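Local coordinates for methyltransferase-like protein (Saccharopolyspora spinosa, PDB 4PNE) that catalyses a [4+2] cycloaddition in spinosyn biosynthesis, using a fold like that of S-adenosylmethionine-dependent methyltransferases, at residues L108-T122 and R138-A151. Residues are numbered along the deposited sequence; the frame is centred on the assembly and turned at random.
Sequences LRVARDNAIQITGIT and RGLSHRVDFSCVDA. With SAH (S-adenosyl-L-homocysteine), chain C.
The guanidinium of Arg143 has Ala115 CA and the Asn114 carbonyl group over one face, while at its edge lie the carbonyl groups of Ala111 and Arg112. With CG anti to its carbonyl carbon (chi1 -71°) and the chain straight from there on, arginine is long enough to run beside the 114-116 turn and reach the end of helix 105-113. NH1 donates to Ala111 O at 2.7 Å, within the guanidinium plane and nearly in line with the carbonyl; a weak second bond goes to Arg112 O. The Arg138 guanidinium has Leu108 CB over the centre of one face, 3.8 Å above it, and its edge faces Arg112 CB.

Where helix 105-113 faces strand 144-148, Leu108 CD2 packs on Leu140 CB at 3.9 Å, and Ala111 CB meets Val144 CG2 at 3.2 Å, a doubtfully short contact; alanine's single methyl lets helix and strand approach. Phe146 turns its ring edge to Leu108 CG, and its CD1 lies 4.0 Å from Gly120 CA, glycine's lack of a side chain letting the ring come close.

Strands 117-122 and 144-148, joined by helix 125-138 in a Rossmann-like beta-alpha-beta unit, are paired in parallel by six backbone hydrogen bonds, the outermost using Arg143 O and Val149 N. Beyond Val149 N, S-adenosylhomocysteine is held: Thr122 OG1 accepts from SAH O2' (2.8 Å), Asp150 OD1 from N6 (3.1 Å), and Ala151 N donates to N1 (2.9 Å). Strand pairing thus sets ribose-binding Thr122 near adenine-binding Asp150 and Ala151, while the Arg143 cation probably offsets the partial negative charge at the C-terminal end of helix 105-113.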
loop_
_atom_site.group_PDB
_atom_site.type_symbol
_atom_site.label_atom_id
_atom_site.label_comp_id
_atom_site.label_asym_id
_atom_site.label_seq_id
_atom_site.Cartn_x
_atom_site.Cartn_y
_atom_site.Cartn_z
ATOM N N LEU A 108 -7.515 3.814 -9.718
ATOM C CA LEU A 108 -7.984 4.489 -10.908
ATOM C C LEU A 108 -7.175 4.110 -12.121
ATOM O O LEU A 108 -7.704 4.084 -13.217
ATOM C CB LEU A 108 -7.959 6.017 -10.698
ATOM C CG LEU A 108 -9.021 6.466 -9.703
ATOM C CD1 LEU A 108 -8.746 7.847 -9.146
ATOM C CD2 LEU A 108 -10.410 6.412 -10.320
ATOM N N ARG A 109 -5.894 3.792 -11.943
ATOM C CA ARG A 109 -5.090 3.324 -13.065
ATOM C C ARG A 109 -5.633 2.019 -13.634
ATOM O O ARG A 109 -5.753 1.845 -14.870
ATOM C CB ARG A 109 -3.627 3.138 -12.639
ATOM C CG ARG A 109 -2.735 2.544 -13.719
ATOM C CD ARG A 109 -1.265 2.558 -13.291
ATOM N NE ARG A 109 -0.475 1.887 -14.300
ATOM C CZ ARG A 109 -0.054 2.476 -15.415
ATOM N NH1 ARG A 109 -0.290 3.773 -15.626
ATOM N NH2 ARG A 109 0.653 1.780 -16.290
ATOM N N VAL A 110 -5.965 1.113 -12.741
ATOM C CA VAL A 110 -6.474 -0.207 -13.110
ATOM C C VAL A 110 -7.901 -0.091 -13.651
ATOM O O VAL A 110 -8.233 -0.745 -14.618
ATOM C CB VAL A 110 -6.402 -1.170 -11.898
ATOM C CG1 VAL A 110 -7.043 -2.509 -12.215
ATOM C CG2 VAL A 110 -4.987 -1.418 -11.508
ATOM N N ALA A 111 -8.705 0.795 -13.064
ATOM C CA ALA A 111 -10.087 0.953 -13.480
ATOM C C ALA A 111 -10.178 1.556 -14.880
ATOM O O ALA A 111 -11.175 1.383 -15.563
ATOM C CB ALA A 111 -10.837 1.799 -12.500
ATOM N N ARG A 112 -9.153 2.278 -15.321
ATOM C CA ARG A 112 -9.247 2.874 -16.663
ATOM C C ARG A 112 -9.471 1.790 -17.729
ATOM O O ARG A 112 -10.255 1.998 -18.659
ATOM C CB ARG A 112 -7.987 3.701 -16.974
ATOM C CG ARG A 112 -8.138 4.598 -18.186
ATOM C CD ARG A 112 -6.794 5.077 -18.706
ATOM N NE ARG A 112 -5.999 3.983 -19.249
ATOM C CZ ARG A 112 -4.750 4.101 -19.681
ATOM N NH1 ARG A 112 -4.128 5.275 -19.627
ATOM N NH2 ARG A 112 -4.123 3.035 -20.163
ATOM N N ASP A 113 -8.806 0.644 -17.575
ATOM C CA ASP A 113 -8.714 -0.376 -18.631
ATOM C C ASP A 113 -9.368 -1.696 -18.240
ATOM O O ASP A 113 -9.303 -2.683 -18.988
ATOM C CB ASP A 113 -7.246 -0.643 -18.988
ATOM C CG ASP A 113 -6.538 0.582 -19.524
ATOM O OD1 ASP A 113 -7.201 1.417 -20.175
ATOM O OD2 ASP A 113 -5.307 0.704 -19.310
ATOM N N ASN A 114 -10.011 -1.719 -17.080
ATOM C CA ASN A 114 -10.688 -2.939 -16.606
ATOM C C ASN A 114 -12.108 -2.623 -16.146
ATOM O O ASN A 114 -12.317 -1.784 -15.258
ATOM C CB ASN A 114 -9.893 -3.573 -15.455
ATOM C CG ASN A 114 -8.547 -4.088 -15.901
ATOM O OD1 ASN A 114 -8.433 -5.231 -16.314
ATOM N ND2 ASN A 114 -7.514 -3.257 -15.797
ATOM N N ALA A 115 -13.088 -3.289 -16.764
ATOM C CA ALA A 115 -14.476 -3.118 -16.378
ATOM C C ALA A 115 -14.785 -3.946 -15.131
ATOM O O ALA A 115 -15.400 -5.031 -15.192
ATOM C CB ALA A 115 -15.396 -3.489 -17.508
ATOM N N ILE A 116 -14.325 -3.432 -14.003
ATOM C CA ILE A 116 -14.513 -4.029 -12.688
ATOM C C ILE A 116 -15.021 -2.985 -11.734
ATOM O O ILE A 116 -15.122 -1.809 -12.083
ATOM C CB ILE A 116 -13.195 -4.644 -12.141
ATOM C CG1 ILE A 116 -12.123 -3.571 -11.896
ATOM C CG2 ILE A 116 -12.668 -5.650 -13.107
ATOM C CD1 ILE A 116 -10.831 -4.123 -11.324
ATOM N N GLN A 117 -15.362 -3.429 -10.527
ATOM C CA GLN A 117 -15.806 -2.540 -9.470
ATOM C C GLN A 117 -14.799 -2.603 -8.324
ATOM O O GLN A 117 -14.544 -3.675 -7.769
ATOM C CB GLN A 117 -17.210 -2.901 -8.988
ATOM C CG GLN A 117 -18.336 -2.420 -9.914
ATOM C CD GLN A 117 -18.608 -3.396 -11.047
ATOM O OE1 GLN A 117 -19.323 -4.370 -10.873
ATOM N NE2 GLN A 117 -18.033 -3.135 -12.216
ATOM N N ILE A 118 -14.175 -1.463 -8.026
ATOM C CA ILE A 118 -13.226 -1.353 -6.935
ATOM C C ILE A 118 -13.836 -0.538 -5.824
ATOM O O ILE A 118 -14.325 0.573 -6.059
ATOM C CB ILE A 118 -11.928 -0.703 -7.375
ATOM C CG1 ILE A 118 -11.316 -1.453 -8.555
ATOM C CG2 ILE A 118 -10.955 -0.704 -6.207
ATOM C CD1 ILE A 118 -10.049 -0.790 -9.143
ATOM N N THR A 119 -13.830 -1.126 -4.638
ATOM C CA THR A 119 -14.160 -0.473 -3.385
ATOM C C THR A 119 -12.823 -0.140 -2.735
ATOM O O THR A 119 -12.144 -1.039 -2.296
ATOM C CB THR A 119 -15.002 -1.387 -2.470
ATOM O OG1 THR A 119 -16.237 -1.749 -3.139
ATOM C CG2 THR A 119 -15.315 -0.711 -1.142
ATOM N N GLY A 120 -12.453 1.140 -2.639
ATOM C CA GLY A 120 -11.208 1.549 -2.002
ATOM C C GLY A 120 -11.458 2.064 -0.618
ATOM O O GLY A 120 -12.317 2.925 -0.449
ATOM N N ILE A 121 -10.754 1.563 0.381
ATOM C CA ILE A 121 -10.920 2.021 1.741
ATOM C C ILE A 121 -9.625 2.584 2.313
ATOM O O ILE A 121 -8.538 2.099 2.023
ATOM C CB ILE A 121 -11.437 0.916 2.676
ATOM C CG1 ILE A 121 -10.478 -0.273 2.744
ATOM C CG2 ILE A 121 -12.787 0.431 2.191
ATOM C CD1 ILE A 121 -10.826 -1.286 3.849
ATOM N N THR A 122 -9.764 3.648 3.091
ATOM C CA THR A 122 -8.640 4.250 3.767
ATOM C C THR A 122 -9.128 4.846 5.081
ATOM O O THR A 122 -10.313 5.084 5.232
ATOM C CB THR A 122 -7.975 5.320 2.916
ATOM O OG1 THR A 122 -6.985 5.997 3.712
ATOM C CG2 THR A 122 -9.005 6.326 2.390
ATOM N N ARG A 138 -11.778 11.994 -13.741
ATOM C CA ARG A 138 -11.370 11.020 -14.755
ATOM C C ARG A 138 -12.516 10.240 -15.419
ATOM O O ARG A 138 -12.282 9.456 -16.343
ATOM C CB ARG A 138 -10.386 10.056 -14.126
ATOM C CG ARG A 138 -9.148 10.787 -13.644
ATOM C CD ARG A 138 -8.090 9.906 -13.079
ATOM N NE ARG A 138 -7.854 8.701 -13.873
ATOM C CZ ARG A 138 -6.759 7.952 -13.778
ATOM N NH1 ARG A 138 -5.801 8.307 -12.930
ATOM N NH2 ARG A 138 -6.622 6.853 -14.527
ATOM N N GLY A 139 -13.741 10.482 -14.983
ATOM C CA GLY A 139 -14.875 9.774 -15.499
ATOM C C GLY A 139 -14.844 8.287 -15.162
ATOM O O GLY A 139 -15.220 7.473 -15.992
ATOM N N LEU A 140 -14.417 7.934 -13.944
ATOM C CA LEU A 140 -14.318 6.522 -13.561
ATOM C C LEU A 140 -15.131 6.166 -12.307
ATOM O O LEU A 140 -15.011 5.061 -11.790
ATOM C CB LEU A 140 -12.847 6.136 -13.365
ATOM C CG LEU A 140 -12.077 6.085 -14.687
ATOM C CD1 LEU A 140 -10.571 6.035 -14.408
ATOM C CD2 LEU A 140 -12.463 4.922 -15.540
ATOM N N SER A 141 -16.032 7.050 -11.876
ATOM C CA SER A 141 -16.781 6.808 -10.645
ATOM C C SER A 141 -17.803 5.654 -10.814
ATOM O O SER A 141 -18.279 5.131 -9.837
ATOM C CB SER A 141 -17.480 8.087 -10.162
ATOM O OG SER A 141 -18.655 8.337 -10.901
ATOM N N HIS A 142 -18.107 5.254 -12.038
ATOM C CA HIS A 142 -18.959 4.048 -12.249
ATOM C C HIS A 142 -18.244 2.750 -11.913
ATOM O O HIS A 142 -18.909 1.714 -11.735
ATOM C CB HIS A 142 -19.455 3.986 -13.695
ATOM C CG HIS A 142 -18.368 3.997 -14.720
ATOM N ND1 HIS A 142 -17.599 5.113 -14.981
ATOM C CD2 HIS A 142 -17.911 3.019 -15.541
ATOM C CE1 HIS A 142 -16.728 4.824 -15.935
ATOM N NE2 HIS A 142 -16.900 3.560 -16.297
ATOM N N ARG A 143 -16.910 2.810 -11.832
ATOM C CA ARG A 143 -16.087 1.630 -11.534
ATOM C C ARG A 143 -15.428 1.681 -10.174
ATOM O O ARG A 143 -15.063 0.644 -9.641
ATOM C CB ARG A 143 -15.006 1.436 -12.583
ATOM C CG ARG A 143 -15.541 0.991 -13.914
ATOM C CD ARG A 143 -14.492 0.962 -14.983
ATOM N NE ARG A 143 -15.036 0.534 -16.273
ATOM C CZ ARG A 143 -14.325 0.412 -17.381
ATOM N NH1 ARG A 143 -12.997 0.641 -17.366
ATOM N NH2 ARG A 143 -14.907 0.003 -18.494
ATOM N N VAL A 144 -15.166 2.863 -9.629
ATOM C CA VAL A 144 -14.414 2.946 -8.390
ATOM C C VAL A 144 -15.123 3.856 -7.418
ATOM O O VAL A 144 -15.540 4.959 -7.799
ATOM C CB VAL A 144 -12.976 3.474 -8.650
ATOM C CG1 VAL A 144 -12.110 3.288 -7.428
ATOM C CG2 VAL A 144 -12.362 2.774 -9.852
ATOM N N ASP A 145 -15.258 3.419 -6.174
ATOM C CA ASP A 145 -15.702 4.312 -5.110
ATOM C C ASP A 145 -14.840 4.136 -3.858
ATOM O O ASP A 145 -14.180 3.110 -3.627
ATOM C CB ASP A 145 -17.168 4.098 -4.775
ATOM C CG ASP A 145 -17.390 2.861 -4.001
ATOM O OD1 ASP A 145 -16.915 1.803 -4.458
ATOM O OD2 ASP A 145 -18.036 2.942 -2.936
ATOM N N PHE A 146 -14.833 5.183 -3.054
ATOM C CA PHE A 146 -13.942 5.307 -1.933
ATOM C C PHE A 146 -14.686 5.633 -0.676
ATOM O O PHE A 146 -15.620 6.438 -0.705
ATOM C CB PHE A 146 -12.921 6.395 -2.222
ATOM C CG PHE A 146 -12.116 6.134 -3.437
ATOM C CD1 PHE A 146 -11.051 5.254 -3.400
ATOM C CD2 PHE A 146 -12.427 6.733 -4.648
ATOM C CE1 PHE A 146 -10.315 4.996 -4.520
ATOM C CE2 PHE A 146 -11.678 6.465 -5.766
ATOM C CZ PHE A 146 -10.617 5.598 -5.698
ATOM N N SER A 147 -14.249 5.028 0.425
ATOM C CA SER A 147 -14.824 5.256 1.726
ATOM C C SER A 147 -13.828 5.216 2.859
ATOM O O SER A 147 -12.746 4.607 2.750
ATOM C CB SER A 147 -15.936 4.242 2.006
ATOM O OG SER A 147 -15.460 2.932 1.896
ATOM N N CYS A 148 -14.205 5.857 3.955
ATOM C CA CYS A 148 -13.406 5.879 5.163
ATOM C C CYS A 148 -13.805 4.711 6.039
ATOM O O CYS A 148 -14.792 4.789 6.769
ATOM C CB CYS A 148 -13.596 7.186 5.926
ATOM S SG CYS A 148 -12.375 7.442 7.229
ATOM N N VAL A 149 -12.996 3.661 5.971
ATOM C CA VAL A 149 -13.282 2.370 6.563
ATOM C C VAL A 149 -11.989 1.822 7.153
ATOM O O VAL A 149 -10.934 1.883 6.516
ATOM C CB VAL A 149 -13.852 1.382 5.513
ATOM C CG1 VAL A 149 -13.929 -0.046 6.049
ATOM C CG2 VAL A 149 -15.204 1.833 5.031
ATOM N N ASP A 150 -12.084 1.295 8.371
ATOM C CA ASP A 150 -10.987 0.627 9.057
ATOM C C ASP A 150 -10.935 -0.852 8.672
ATOM O O ASP A 150 -11.869 -1.590 8.925
ATOM C CB ASP A 150 -11.179 0.771 10.575
ATOM C CG ASP A 150 -9.973 0.300 11.383
ATOM O OD1 ASP A 150 -9.141 -0.497 10.900
ATOM O OD2 ASP A 150 -9.884 0.739 12.547
ATOM N N ALA A 151 -9.828 -1.296 8.101
ATOM C CA ALA A 151 -9.700 -2.657 7.615
ATOM C C ALA A 151 -9.748 -3.675 8.738
ATOM O O ALA A 151 -9.984 -4.841 8.477
ATOM C CB ALA A 151 -8.394 -2.805 6.807
HETATM N N SAH C . -2.312 1.292 -1.477
HETATM C CA SAH C . -2.053 2.722 -1.673
HETATM C CB SAH C . -1.636 3.464 -0.407
HETATM C CG SAH C . -0.600 2.836 0.492
HETATM S SD SAH C . -0.133 3.963 1.813
HETATM C C SAH C . -1.011 2.895 -2.744
HETATM O O SAH C . -0.865 3.984 -3.269
HETATM O OXT SAH C . -0.381 1.911 -3.141
HETATM C "C5'" SAH C . -0.998 3.117 3.161
HETATM C "C4'" SAH C . -2.512 3.254 3.103
HETATM O "O4'" SAH C . -3.106 2.379 4.054
HETATM C "C3'" SAH C . -3.028 4.640 3.448
HETATM O "O3'" SAH C . -4.001 4.947 2.467
HETATM C "C2'" SAH C . -3.631 4.471 4.834
HETATM O "O2'" SAH C . -4.663 5.383 5.204
HETATM C "C1'" SAH C . -4.132 3.030 4.755
HETATM N N9 SAH C . -4.381 2.441 6.084
HETATM C C8 SAH C . -3.599 2.403 7.192
HETATM N N7 SAH C . -4.264 1.794 8.199
HETATM C C5 SAH C . -5.482 1.455 7.735
HETATM C C6 SAH C . -6.571 0.839 8.316
HETATM N N6 SAH C . -6.546 0.423 9.573
HETATM N N1 SAH C . -7.674 0.613 7.573
HETATM C C2 SAH C . -7.741 1.010 6.253
HETATM N N3 SAH C . -6.688 1.665 5.682
HETATM C C4 SAH C . -5.566 1.853 6.412
#